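Local coordinates for protein extracellular sialidase/neuraminidase, putative (Aspergillus fumigatus, PDB 2XZI) that acts as a secreted sialidase of the KDNase type, probably hydrolysing the glycosidic bonds of terminal deaminated neuraminic acid (KDN) residues, at residues G227-I232 with A275-V280; I292-A297 with G337-T342; D183-G188 with I200-R205. All blocks are in the same frame, centred on the assembly; numbering follows the deposited sequence.

How the contacts relate
All three contacts lie in the part of the chain that builds a six-bladed beta-propeller, the sialidase fold, and come in series: contact 3, contact 1, contact 2. Contacts 1 and 2 have centres about 9 Å apart and share a blade, in which strands 279-284 and 290-294 are neighbours. Contact 3, where loop 183-188 meets the end of strand 198-202, has its centre about 8 Å from that of contact 1 and about 16 Å from that of contact 2. Gln-277 NE2 ties the groups together, reaching Pro-187 O of contact 3 and Ser-339 O of contact 2. Contacts 1 and 2 join blades and supply Glu-229 and Tyr-338 to the sugar pocket; contact 3 fixes a loop beside it.

Contact 1: G227-I232 with A275-V280; sequences GAEGTI and ACQGSV. With KDM (deamino-alpha-neuraminic acid), chain C.
Thr-231 sets OG1 between its own backbone N and carbonyl carbon (chi1 78°), which leaves CG2 anti to the carbonyl carbon and resting 3.3 Å from Gly-278 O. At Glu-229, CG is likewise anti to the carbonyl carbon (chi1 -70°), and the chain runs on extended to CD; OE1 lies 3.4 Å from Gln-277 CB. These two side chains cross at about a right angle, and their polar atoms find their hydrogen-bonding partners outside the two segments: Glu-229 OE1 makes a salt bridge with Arg-245, OE2 is hydrogen-bonded to the hydroxyl of Tyr-338, and Gln-277 NE2 reaches Ser-339 O and Pro-187 O. The methyl CG1 of Val-280 wedges against Thr-231 OG1 at 3.4 Å and equally against Ile-232 O, while OG1 has its hydrogen bond with Asn-243 O. Strands 230-234 and 279-284 belong to neighbouring blades of the propeller and start in nearly the same direction, yet no direct hydrogen bond joins the two segments. Two waters fill in. One donates to Glu-229 O and accepts from Gly-278 N, at 3.0 and 3.2 Å respectively; the other donates to both Ile-232 O and Val-280 O. At the pocket end Glu-229 OE2 lies 3.4 Å from C6 of the bound deamino-alpha-neuraminic acid, which is also hydrogen-bonded to Arg-39, Arg-58, Arg-302 and Asp-64.

Contact 2: I292-A297 with G337-T342; sequences IFLNSA and GYSSMT. With KDM (deamino-alpha-neuraminic acid), chain C.
Met-341 packs tightly against Ile-292 and Leu-294, its sulphur 3.7 Å from Ile-292 CG2 and its methyl CE 3.8 Å from Leu-294 CB. The chain is bent at chi3 (-71°), which lays CE against the backbone of the facing strand, 3.8 Å from Leu-294 N. Two residues along, the branched end of Leu-294 sits on Ser-339: CG is 3.5 Å from OG, and CD2 touches both OG and CB. That hydroxyl is hydrogen-bonded to Ser-279 OG. The two strand segments run nearly antiparallel, 159° between their directions, but with axes 8.1 Å apart they belong to adjacent propeller blades that pack side chain to side chain, with no hydrogen bond across. Ile-349 and Ala-351 of strand 349-356 also line this core. Beyond Leu-294 the contact slackens: the chain turns a corner at Asn-295 on one side and at Gly-337 on the other, and the side chains of Asn-295 and Tyr-338 both start away from the opposing segment. Tyr-338 instead serves the sugar pocket, with OH 3.0 Å from O6 and 3.2 Å from C2 of deamino-alpha-neuraminic acid and hydrogen-bonded to Glu-229 OE2, as in the tyrosine-glutamate pair of other sialidases.

Contact 3: D183-G188 with I200-R205; sequences DAVGPG and IPAMGR
Ile-200 meets Val-185 methyl to methyl, CG2 to CG2 at 3.7 Å, the two side chains lying side by side and pointing the same way. Next, Pro-201 offers its carbonyl O to Gly-186 N, a hydrogen bond of 2.9 Å; Gly-186 takes it with a positive phi, just before the cis peptide bond to Pro-187. Ala-202 faces Val-185 as a single antiparallel bridge of the non-hydrogen-bonded kind, and its CB rests on Ala-184 O at 3.5 Å. That carbonyl is the acceptor for Met-203 N, so the bonds before and after Ala-202 pin the loop 183-188 to the end of strand 198-202. This strand and 205-210 form a hairpin of one propeller blade, joined by a type II turn from Ala-202 to Arg-205 with Gly-204 at its third position. The loop leads to strand 191-192 of the same blade, and Val-185 also packs on Thr-106, Phe-118 and Leu-153 of the blade before. Met-203 stretches past Asp-183, with CB 3.6 Å from OD1 and SD 3.8 Å from Asp-183 CA; it also touches Trp-182, a pocket residue. Last comes Arg-205, extended from CG to NE, whose guanidinium takes Asp-183 end-on in a salt bridge, NH1 to OD1 at 2.7 Å and NH2 to OD2 at 2.9 Å. Both carboxylate oxygens are met on their syn sides, although the two planes are twisted 38° apart. NH1 gives a second bond, to Met-203 O, in the carbonyl plane and on a lone pair, which ties the guanidinium to the turn. Ala-202 CB sits over one face of the group, offset toward the rim, while NE is hydrogen-bonded to Leu-175 O.

Contact 1: G227-I232 with A275-V280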
ATOM      1  N   GLY A 227      11.733   9.795   2.101  1.00  9.29           N
ATOM      2  CA  GLY A 227      10.928  10.100   0.929  1.00  9.09           C
ATOM      3  C   GLY A 227       9.498  10.512   1.233  1.00  8.33           C
ATOM      4  O   GLY A 227       9.083  10.603   2.403  1.00  8.05           O
ATOM      5  N   ALA A 228       8.755  10.786   0.169  1.00  7.59           N
ATOM      6  CA  ALA A 228       7.329  11.057   0.268  1.00  7.38           C
ATOM      7  C   ALA A 228       6.540   9.767   0.503  1.00  7.51           C
ATOM      8  O   ALA A 228       5.584   9.778   1.266  1.00  7.48           O
ATOM      9  CB  ALA A 228       6.836  11.768  -0.990  1.00  8.35           C
ATOM     10  N   GLU A 229       6.922   8.678  -0.168  1.00  6.65           N
ATOM     11  CA  GLU A 229       6.213   7.397  -0.063  1.00  6.45           C
ATOM     12  C   GLU A 229       7.111   6.360   0.574  1.00  6.27           C
ATOM     13  O   GLU A 229       8.002   5.805  -0.073  1.00  6.92           O
ATOM     14  CB  GLU A 229       5.729   6.907  -1.434  1.00  7.30           C
ATOM     15  CG  GLU A 229       4.605   7.720  -2.036  1.00  6.47           C
ATOM     16  CD  GLU A 229       4.124   7.198  -3.383  1.00  7.14           C
ATOM     17  OE1 GLU A 229       4.825   6.355  -4.009  1.00  8.73           O
ATOM     18  OE2 GLU A 229       3.006   7.609  -3.772  1.00  8.66           O
ATOM     19  N   GLY A 230       6.903   6.138   1.864  1.00  6.02           N
ATOM     20  CA  GLY A 230       7.729   5.235   2.630  1.00  6.19           C
ATOM     21  C   GLY A 230       7.075   3.928   3.005  1.00  5.59           C
ATOM     22  O   GLY A 230       5.844   3.810   3.002  1.00  5.42           O
ATOM     23  N   THR A 231       7.926   2.956   3.308  1.00  5.14           N
ATOM     24  CA  THR A 231       7.546   1.663   3.886  1.00  6.01           C
ATOM     25  C   THR A 231       8.332   1.477   5.173  1.00  5.87           C
ATOM     26  O   THR A 231       9.423   2.026   5.323  1.00  5.55           O
ATOM     27  CB  THR A 231       7.797   0.439   2.951  1.00  5.85           C
ATOM     28  OG1 THR A 231       9.190   0.069   2.936  1.00  7.76           O
ATOM     29  CG2 THR A 231       7.316   0.701   1.524  1.00  6.45           C
ATOM     30  N   ILE A 232       7.754   0.720   6.099  1.00  5.92           N
ATOM     31  CA  ILE A 232       8.369   0.444   7.395  1.00  6.49           C
ATOM     32  C   ILE A 232       8.262  -1.042   7.719  1.00  6.36           C
ATOM     33  O   ILE A 232       7.236  -1.698   7.438  1.00  6.48           O
ATOM     34  CB  ILE A 232       7.715   1.314   8.519  1.00  6.48           C
ATOM     35  CG1 ILE A 232       8.520   1.264   9.825  1.00  8.13           C
ATOM     36  CG2 ILE A 232       6.255   0.905   8.788  1.00  7.82           C
ATOM     37  CD1 ILE A 232       9.682   2.207   9.873  1.00  9.49           C
ATOM     38  N   ALA A 275      11.435   4.738  -9.371  1.00  7.68           N
ATOM     39  CA  ALA A 275      10.693   5.809  -8.696  1.00  8.02           C
ATOM     40  C   ALA A 275       9.204   5.434  -8.658  1.00  7.83           C
ATOM     41  O   ALA A 275       8.354   6.012  -9.353  1.00  8.57           O
ATOM     42  CB  ALA A 275      10.930   7.184  -9.374  1.00  8.16           C
ATOM     43  N   CYS A 276       8.910   4.423  -7.842  1.00  6.89           N
ATOM     44  CA  CYS A 276       7.557   3.905  -7.675  1.00  6.10           C
ATOM     45  C   CYS A 276       7.440   3.418  -6.223  1.00  5.47           C
ATOM     46  O   CYS A 276       8.435   3.159  -5.574  1.00  6.47           O
ATOM     47  CB  CYS A 276       7.290   2.757  -8.673  1.00  5.78           C
ATOM     48  SG  CYS A 276       5.616   2.079  -8.688  1.00  7.76           S
ATOM     49  N   GLN A 277       6.226   3.308  -5.713  1.00  5.20           N
ATOM     50  CA  GLN A 277       5.999   2.732  -4.398  1.00  5.15           C
ATOM     51  C   GLN A 277       6.388   1.239  -4.368  1.00  4.75           C
ATOM     52  O   GLN A 277       6.379   0.564  -5.392  1.00  4.85           O
ATOM     53  CB  GLN A 277       4.538   2.995  -4.020  1.00  5.51           C
ATOM     54  CG  GLN A 277       4.052   2.432  -2.683  1.00  5.81           C
ATOM     55  CD  GLN A 277       3.455   1.034  -2.779  1.00  4.86           C
ATOM     56  OE1 GLN A 277       3.683   0.303  -3.744  1.00  5.30           O
ATOM     57  NE2 GLN A 277       2.662   0.658  -1.777  1.00  6.59           N
ATOM     58  N   GLY A 278       6.761   0.748  -3.192  1.00  4.37           N
ATOM     59  CA  GLY A 278       7.003  -0.673  -2.964  1.00  5.10           C
ATOM     60  C   GLY A 278       6.304  -1.084  -1.682  1.00  4.97           C
ATOM     61  O   GLY A 278       5.597  -0.266  -1.061  1.00  5.70           O
ATOM     62  N   SER A 279       6.501  -2.346  -1.285  1.00  4.55           N
ATOM     63  CA  SER A 279       5.925  -2.872  -0.055  1.00  5.16           C
ATOM     64  C   SER A 279       6.929  -3.799   0.629  1.00  5.28           C
ATOM     65  O   SER A 279       7.794  -4.393  -0.030  1.00  4.57           O
ATOM     66  CB  SER A 279       4.558  -3.544  -0.316  1.00  5.31           C
ATOM     67  OG  SER A 279       4.654  -4.590  -1.291  1.00  6.12           O
ATOM     68  N   VAL A 280       6.796  -3.919   1.949  1.00  4.75           N
ATOM     69  CA  VAL A 280       7.708  -4.721   2.755  1.00  5.37           C
ATOM     70  C   VAL A 280       6.875  -5.394   3.863  1.00  5.58           C
ATOM     71  O   VAL A 280       5.849  -4.852   4.269  1.00  5.74           O
ATOM     72  CB  VAL A 280       8.843  -3.840   3.359  1.00  4.53           C
ATOM     73  CG1 VAL A 280       8.299  -2.873   4.448  1.00  5.56           C
ATOM     74  CG2 VAL A 280       9.991  -4.711   3.890  1.00  5.44           C
TER
HETATM   75  C2  KDM C 500       1.957   8.743  -8.312  1.00 17.17           C
HETATM   76  C1  KDM C 500       2.702   7.695  -9.129  1.00 15.48           C
HETATM   77  C3  KDM C 500       0.657   8.154  -7.732  1.00 15.42           C
HETATM   78  C4  KDM C 500       0.201   8.844  -6.414  1.00 13.71           C
HETATM   79  C5  KDM C 500       0.879  10.190  -6.125  1.00 13.09           C
HETATM   80  C6  KDM C 500       2.416   9.996  -6.136  1.00 15.14           C
HETATM   81  C7  KDM C 500       3.194  11.321  -6.094  1.00 15.08           C
HETATM   82  C8  KDM C 500       4.700  11.057  -5.922  1.00 16.09           C
HETATM   83  C9  KDM C 500       5.485  12.358  -5.929  1.00 16.78           C
HETATM   84  O5  KDM C 500       0.413  10.751  -4.872  1.00 11.91           O
HETATM   85  O1A KDM C 500       2.055   6.727  -9.593  1.00 14.82           O
HETATM   86  O1B KDM C 500       3.929   7.906  -9.285  1.00 15.44           O
HETATM   87  O4  KDM C 500      -1.209   9.050  -6.494  1.00 11.01           O
HETATM   88  O6  KDM C 500       2.888   9.244  -7.304  1.00 17.01           O
HETATM   89  O7  KDM C 500       2.966  12.032  -7.314  1.00 13.04           O
HETATM   90  O8  KDM C 500       4.961  10.401  -4.672  1.00 16.52           O
HETATM   91  O9  KDM C 500       5.101  13.100  -4.759  1.00 17.94           O
HETATM   92  O2  KDM C 500       1.655   9.786  -9.247  1.00 17.19           O
HETATM   93  O   HOH W   1       7.228   3.140  -1.124  1.00  6.40           O
HETATM   94  O   HOH W   2       5.533  -3.740   6.779  1.00  6.06           O

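Contact 2: I292-A297 with G337-T342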
ATOM      1  N   ILE A 292      10.101  -9.924   3.750  1.00  5.16           N
ATOM      2  CA  ILE A 292       9.682  -9.973   2.350  1.00  5.60           C
ATOM      3  C   ILE A 292       9.639  -8.547   1.778  1.00  4.93           C
ATOM      4  O   ILE A 292       9.217  -7.604   2.451  1.00  5.20           O
ATOM      5  CB  ILE A 292       8.263 -10.618   2.198  1.00  5.28           C
ATOM      6  CG1 ILE A 292       8.037 -11.833   3.128  1.00  6.37           C
ATOM      7  CG2 ILE A 292       7.987 -10.930   0.722  1.00  4.78           C
ATOM      8  CD1 ILE A 292       9.005 -13.027   2.924  1.00  7.10           C
ATOM      9  N   PHE A 293      10.093  -8.395   0.533  1.00  5.54           N
ATOM     10  CA  PHE A 293      10.049  -7.108  -0.164  1.00  4.65           C
ATOM     11  C   PHE A 293       9.466  -7.286  -1.564  1.00  4.33           C
ATOM     12  O   PHE A 293       9.714  -8.305  -2.217  1.00  5.33           O
ATOM     13  CB  PHE A 293      11.442  -6.479  -0.247  1.00  5.34           C
ATOM     14  CG  PHE A 293      11.440  -5.126  -0.890  1.00  4.76           C
ATOM     15  CD1 PHE A 293      10.935  -4.017  -0.214  1.00  6.35           C
ATOM     16  CD2 PHE A 293      11.915  -4.957  -2.191  1.00  6.10           C
ATOM     17  CE1 PHE A 293      10.909  -2.762  -0.802  1.00  8.81           C
ATOM     18  CE2 PHE A 293      11.892  -3.692  -2.795  1.00  7.96           C
ATOM     19  CZ  PHE A 293      11.384  -2.588  -2.093  1.00  7.29           C
ATOM     20  N   LEU A 294       8.693  -6.298  -2.019  1.00  3.71           N
ATOM     21  CA  LEU A 294       8.083  -6.325  -3.346  1.00  4.33           C
ATOM     22  C   LEU A 294       8.134  -4.944  -3.975  1.00  4.20           C
ATOM     23  O   LEU A 294       7.728  -3.953  -3.365  1.00  4.21           O
ATOM     24  CB  LEU A 294       6.621  -6.755  -3.221  1.00  4.30           C
ATOM     25  CG  LEU A 294       5.755  -6.803  -4.480  1.00  5.02           C
ATOM     26  CD1 LEU A 294       6.305  -7.677  -5.597  1.00  6.14           C
ATOM     27  CD2 LEU A 294       4.371  -7.302  -4.050  1.00  5.19           C
ATOM     28  N   ASN A 295       8.642  -4.879  -5.205  1.00  4.25           N
ATOM     29  CA  ASN A 295       8.626  -3.642  -5.991  1.00  5.04           C
ATOM     30  C   ASN A 295       8.869  -4.010  -7.445  1.00  4.41           C
ATOM     31  O   ASN A 295       8.951  -5.200  -7.788  1.00  6.18           O
ATOM     32  CB  ASN A 295       9.657  -2.599  -5.476  1.00  5.19           C
ATOM     33  CG  ASN A 295      11.059  -2.765  -6.088  1.00  5.69           C
ATOM     34  OD1 ASN A 295      11.544  -3.883  -6.277  1.00  5.72           O
ATOM     35  ND2 ASN A 295      11.705  -1.634  -6.392  1.00  7.09           N
ATOM     36  N   SER A 296       8.928  -2.997  -8.308  1.00  5.88           N
ATOM     37  CA  SER A 296       9.378  -3.270  -9.664  1.00  6.53           C
ATOM     38  C   SER A 296      10.898  -3.180  -9.698  1.00  6.42           C
ATOM     39  O   SER A 296      11.470  -2.101  -9.520  1.00  7.28           O
ATOM     40  CB  SER A 296       8.777  -2.296 -10.661  1.00  6.69           C
ATOM     41  OG  SER A 296       9.171  -2.698 -11.972  1.00  7.11           O
ATOM     42  N   ALA A 297      11.538  -4.319  -9.935  1.00  7.45           N
ATOM     43  CA  ALA A 297      12.997  -4.466  -9.864  1.00  8.31           C
ATOM     44  C   ALA A 297      13.669  -3.983 -11.146  1.00  8.67           C
ATOM     45  O   ALA A 297      14.278  -4.762 -11.902  1.00 10.48           O
ATOM     46  CB  ALA A 297      13.348  -5.910  -9.588  1.00  8.33           C
ATOM     47  N   GLY A 337       3.339  -1.902 -10.825  1.00  6.16           N
ATOM     48  CA  GLY A 337       3.142  -0.597 -10.209  1.00  6.07           C
ATOM     49  C   GLY A 337       3.192  -0.747  -8.700  1.00  5.37           C
ATOM     50  O   GLY A 337       3.989  -1.545  -8.164  1.00  6.12           O
ATOM     51  N   TYR A 338       2.321   0.005  -8.021  1.00  5.16           N
ATOM     52  CA  TYR A 338       2.229  -0.041  -6.547  1.00  5.09           C
ATOM     53  C   TYR A 338       1.761  -1.412  -6.069  1.00  4.92           C
ATOM     54  O   TYR A 338       1.062  -2.136  -6.790  1.00  4.93           O
ATOM     55  CB  TYR A 338       1.229   0.996  -6.030  1.00  4.83           C
ATOM     56  CG  TYR A 338       1.656   2.449  -6.073  1.00  5.00           C
ATOM     57  CD1 TYR A 338       2.372   2.990  -7.153  1.00  5.29           C
ATOM     58  CD2 TYR A 338       1.282   3.306  -5.035  1.00  5.81           C
ATOM     59  CE1 TYR A 338       2.723   4.362  -7.166  1.00  6.37           C
ATOM     60  CE2 TYR A 338       1.636   4.633  -5.037  1.00  5.42           C
ATOM     61  CZ  TYR A 338       2.358   5.157  -6.098  1.00  5.74           C
ATOM     62  OH  TYR A 338       2.685   6.503  -6.104  1.00  6.98           O
ATOM     63  N   SER A 339       2.133  -1.772  -4.842  1.00  4.59           N
ATOM     64  CA  SER A 339       1.799  -3.078  -4.300  1.00  4.21           C
ATOM     65  C   SER A 339       1.623  -3.021  -2.792  1.00  4.48           C
ATOM     66  O   SER A 339       2.033  -2.058  -2.141  1.00  4.53           O
ATOM     67  CB  SER A 339       2.899  -4.084  -4.657  1.00  5.48           C
ATOM     68  OG  SER A 339       4.107  -3.731  -3.991  1.00  5.40           O
ATOM     69  N   SER A 340       1.012  -4.075  -2.245  1.00  3.94           N
ATOM     70  CA  SER A 340       0.822  -4.223  -0.804  1.00  4.40           C
ATOM     71  C   SER A 340       0.821  -5.699  -0.464  1.00  4.68           C
ATOM     72  O   SER A 340       0.262  -6.501  -1.214  1.00  5.08           O
ATOM     73  CB  SER A 340      -0.492  -3.573  -0.363  1.00  4.42           C
ATOM     74  OG  SER A 340      -0.618  -3.552   1.050  1.00  5.47           O
ATOM     75  N   MET A 341       1.460  -6.057   0.649  1.00  4.61           N
ATOM     76  CA  MET A 341       1.481  -7.448   1.093  1.00  5.80           C
ATOM     77  C   MET A 341       1.003  -7.643   2.523  1.00  5.75           C
ATOM     78  O   MET A 341       1.227  -6.796   3.399  1.00  6.09           O
ATOM     79  CB  MET A 341       2.905  -8.036   1.016  1.00  5.60           C
ATOM     80  CG  MET A 341       3.496  -8.092  -0.380  1.00  7.06           C
ATOM     81  SD  MET A 341       5.141  -8.822  -0.337  1.00  6.25           S
ATOM     82  CE  MET A 341       6.103  -7.515   0.456  1.00  5.80           C
ATOM     83  N   THR A 342       0.399  -8.801   2.743  1.00  6.00           N
ATOM     84  CA  THR A 342       0.037  -9.282   4.077  1.00  7.41           C
ATOM     85  C   THR A 342       0.339 -10.781   4.180  1.00  7.95           C
ATOM     86  O   THR A 342       0.472 -11.478   3.173  1.00  6.76           O
ATOM     87  CB  THR A 342      -1.442  -9.004   4.411  1.00  7.87           C
ATOM     88  OG1 THR A 342      -1.672  -9.278   5.803  1.00  9.72           O
ATOM     89  CG2 THR A 342      -2.352  -9.880   3.574  1.00  8.80           C
TER
HETATM   90  C2  KDM C 500       1.957   8.743  -8.312  1.00 17.17           C
HETATM   91  C1  KDM C 500       2.702   7.695  -9.129  1.00 15.48           C
HETATM   92  C3  KDM C 500       0.657   8.154  -7.732  1.00 15.42           C
HETATM   93  C4  KDM C 500       0.201   8.844  -6.414  1.00 13.71           C
HETATM   94  C5  KDM C 500       0.879  10.190  -6.125  1.00 13.09           C
HETATM   95  C6  KDM C 500       2.416   9.996  -6.136  1.00 15.14           C
HETATM   96  C7  KDM C 500       3.194  11.321  -6.094  1.00 15.08           C
HETATM   97  C8  KDM C 500       4.700  11.057  -5.922  1.00 16.09           C
HETATM   98  C9  KDM C 500       5.485  12.358  -5.929  1.00 16.78           C
HETATM   99  O5  KDM C 500       0.413  10.751  -4.872  1.00 11.91           O
HETATM  100  O1A KDM C 500       2.055   6.727  -9.593  1.00 14.82           O
HETATM  101  O1B KDM C 500       3.929   7.906  -9.285  1.00 15.44           O
HETATM  102  O4  KDM C 500      -1.209   9.050  -6.494  1.00 11.01           O
HETATM  103  O6  KDM C 500       2.888   9.244  -7.304  1.00 17.01           O
HETATM  104  O7  KDM C 500       2.966  12.032  -7.314  1.00 13.04           O
HETATM  105  O8  KDM C 500       4.961  10.401  -4.672  1.00 16.52           O
HETATM  106  O9  KDM C 500       5.101  13.100  -4.759  1.00 17.94           O
HETATM  107  O2  KDM C 500       1.655   9.786  -9.247  1.00 17.19           O

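Contact 3: D183-G188 with I200-R205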
ATOM      1  N   ASP A 183       1.618  16.437   0.977  1.00  6.61           N
ATOM      2  CA  ASP A 183       1.857  15.443   2.018  1.00  6.53           C
ATOM      3  C   ASP A 183       1.423  14.093   1.480  1.00  5.79           C
ATOM      4  O   ASP A 183       0.715  14.017   0.465  1.00  6.64           O
ATOM      5  CB  ASP A 183       1.084  15.749   3.319  1.00  6.05           C
ATOM      6  CG  ASP A 183       1.484  14.837   4.475  1.00  6.92           C
ATOM      7  OD1 ASP A 183       2.650  14.356   4.475  1.00  6.97           O
ATOM      8  OD2 ASP A 183       0.622  14.598   5.362  1.00  6.65           O
ATOM      9  N   ALA A 184       1.855  13.036   2.158  1.00  6.13           N
ATOM     10  CA  ALA A 184       1.434  11.668   1.846  1.00  5.35           C
ATOM     11  C   ALA A 184       1.600  10.825   3.080  1.00  5.71           C
ATOM     12  O   ALA A 184       2.547  11.016   3.848  1.00  6.37           O
ATOM     13  CB  ALA A 184       2.258  11.083   0.700  1.00  6.04           C
ATOM     14  N   VAL A 185       0.682   9.887   3.278  1.00  4.94           N
ATOM     15  CA  VAL A 185       0.881   8.788   4.236  1.00  4.92           C
ATOM     16  C   VAL A 185       1.003   7.491   3.436  1.00  4.38           C
ATOM     17  O   VAL A 185       0.322   7.322   2.405  1.00  4.33           O
ATOM     18  CB  VAL A 185      -0.240   8.720   5.308  1.00  5.20           C
ATOM     19  CG1 VAL A 185      -1.630   8.518   4.669  1.00  5.54           C
ATOM     20  CG2 VAL A 185       0.082   7.676   6.384  1.00  6.18           C
ATOM     21  N   GLY A 186       1.901   6.606   3.865  1.00  5.55           N
ATOM     22  CA  GLY A 186       2.160   5.380   3.107  1.00  5.77           C
ATOM     23  C   GLY A 186       2.421   5.685   1.636  1.00  5.60           C
ATOM     24  O   GLY A 186       3.240   6.537   1.318  1.00  6.40           O
ATOM     25  N   PRO A 187       1.683   5.051   0.713  1.00  4.82           N
ATOM     26  CA  PRO A 187       0.567   4.148   0.959  1.00  5.04           C
ATOM     27  C   PRO A 187       1.021   2.706   1.126  1.00  5.04           C
ATOM     28  O   PRO A 187       2.102   2.336   0.659  1.00  5.91           O
ATOM     29  CB  PRO A 187      -0.251   4.291  -0.315  1.00  5.09           C
ATOM     30  CG  PRO A 187       0.790   4.504  -1.404  1.00  5.52           C
ATOM     31  CD  PRO A 187       1.846   5.366  -0.719  1.00  5.56           C
ATOM     32  N   GLY A 188       0.186   1.892   1.766  1.00  5.49           N
ATOM     33  CA  GLY A 188       0.494   0.478   1.901  1.00  6.28           C
ATOM     34  C   GLY A 188       0.093  -0.050   3.255  1.00  5.98           C
ATOM     35  O   GLY A 188      -0.988  -0.599   3.408  1.00  5.59           O
ATOM     36  N   ILE A 200       3.507   4.041  11.595  1.00  5.62           N
ATOM     37  CA  ILE A 200       2.905   4.300  10.290  1.00  5.55           C
ATOM     38  C   ILE A 200       3.856   5.183   9.481  1.00  5.68           C
ATOM     39  O   ILE A 200       4.226   6.276   9.930  1.00  5.27           O
ATOM     40  CB  ILE A 200       1.498   4.944  10.448  1.00  6.09           C
ATOM     41  CG1 ILE A 200       0.562   4.029  11.271  1.00  6.38           C
ATOM     42  CG2 ILE A 200       0.896   5.282   9.079  1.00  7.89           C
ATOM     43  CD1 ILE A 200       0.672   4.178  12.830  1.00 11.46           C
ATOM     44  N   PRO A 201       4.282   4.709   8.307  1.00  4.72           N
ATOM     45  CA  PRO A 201       5.220   5.522   7.532  1.00  4.67           C
ATOM     46  C   PRO A 201       4.501   6.632   6.801  1.00  4.93           C
ATOM     47  O   PRO A 201       3.406   6.428   6.279  1.00  4.70           O
ATOM     48  CB  PRO A 201       5.808   4.519   6.535  1.00  4.27           C
ATOM     49  CG  PRO A 201       4.680   3.551   6.286  1.00  5.12           C
ATOM     50  CD  PRO A 201       3.939   3.448   7.613  1.00  5.79           C
ATOM     51  N   ALA A 202       5.128   7.799   6.740  1.00  4.94           N
ATOM     52  CA  ALA A 202       4.589   8.947   6.034  1.00  4.85           C
ATOM     53  C   ALA A 202       5.689   9.782   5.407  1.00  5.03           C
ATOM     54  O   ALA A 202       6.889   9.503   5.594  1.00  5.43           O
ATOM     55  CB  ALA A 202       3.722   9.806   6.959  1.00  5.96           C
ATOM     56  N   MET A 203       5.282  10.805   4.666  1.00  5.01           N
ATOM     57  CA  MET A 203       6.259  11.683   4.026  1.00  5.32           C
ATOM     58  C   MET A 203       7.123  12.373   5.098  1.00  5.14           C
ATOM     59  O   MET A 203       6.596  13.013   5.993  1.00  5.99           O
ATOM     60  CB  MET A 203       5.542  12.725   3.176  1.00  5.13           C
ATOM     61  CG  MET A 203       6.444  13.859   2.707  1.00  6.56           C
ATOM     62  SD  MET A 203       5.585  14.857   1.486  1.00  8.19           S
ATOM     63  CE  MET A 203       6.395  16.441   1.661  1.00  9.27           C
ATOM     64  N   GLY A 204       8.447  12.201   5.000  1.00  5.28           N
ATOM     65  CA  GLY A 204       9.398  12.870   5.904  1.00  5.98           C
ATOM     66  C   GLY A 204       9.311  12.481   7.376  1.00  6.18           C
ATOM     67  O   GLY A 204       9.943  13.129   8.216  1.00  6.78           O
ATOM     68  N   ARG A 205       8.551  11.440   7.730  1.00  5.51           N
ATOM     69  CA  ARG A 205       8.275  11.178   9.146  1.00  5.63           C
ATOM     70  C   ARG A 205       7.616   9.831   9.338  1.00  5.82           C
ATOM     71  O   ARG A 205       7.019   9.294   8.399  1.00  5.78           O
ATOM     72  CB  ARG A 205       7.358  12.272   9.700  1.00  5.82           C
ATOM     73  CG  ARG A 205       5.896  12.197   9.240  1.00  5.19           C
ATOM     74  CD  ARG A 205       5.283  13.588   9.302  1.00  6.95           C
ATOM     75  NE  ARG A 205       3.833  13.650   9.094  1.00  6.06           N
ATOM     76  CZ  ARG A 205       3.201  13.638   7.918  1.00  5.13           C
ATOM     77  NH1 ARG A 205       3.859  13.469   6.777  1.00  6.03           N
ATOM     78  NH2 ARG A 205       1.880  13.790   7.901  1.00  6.16           N
TER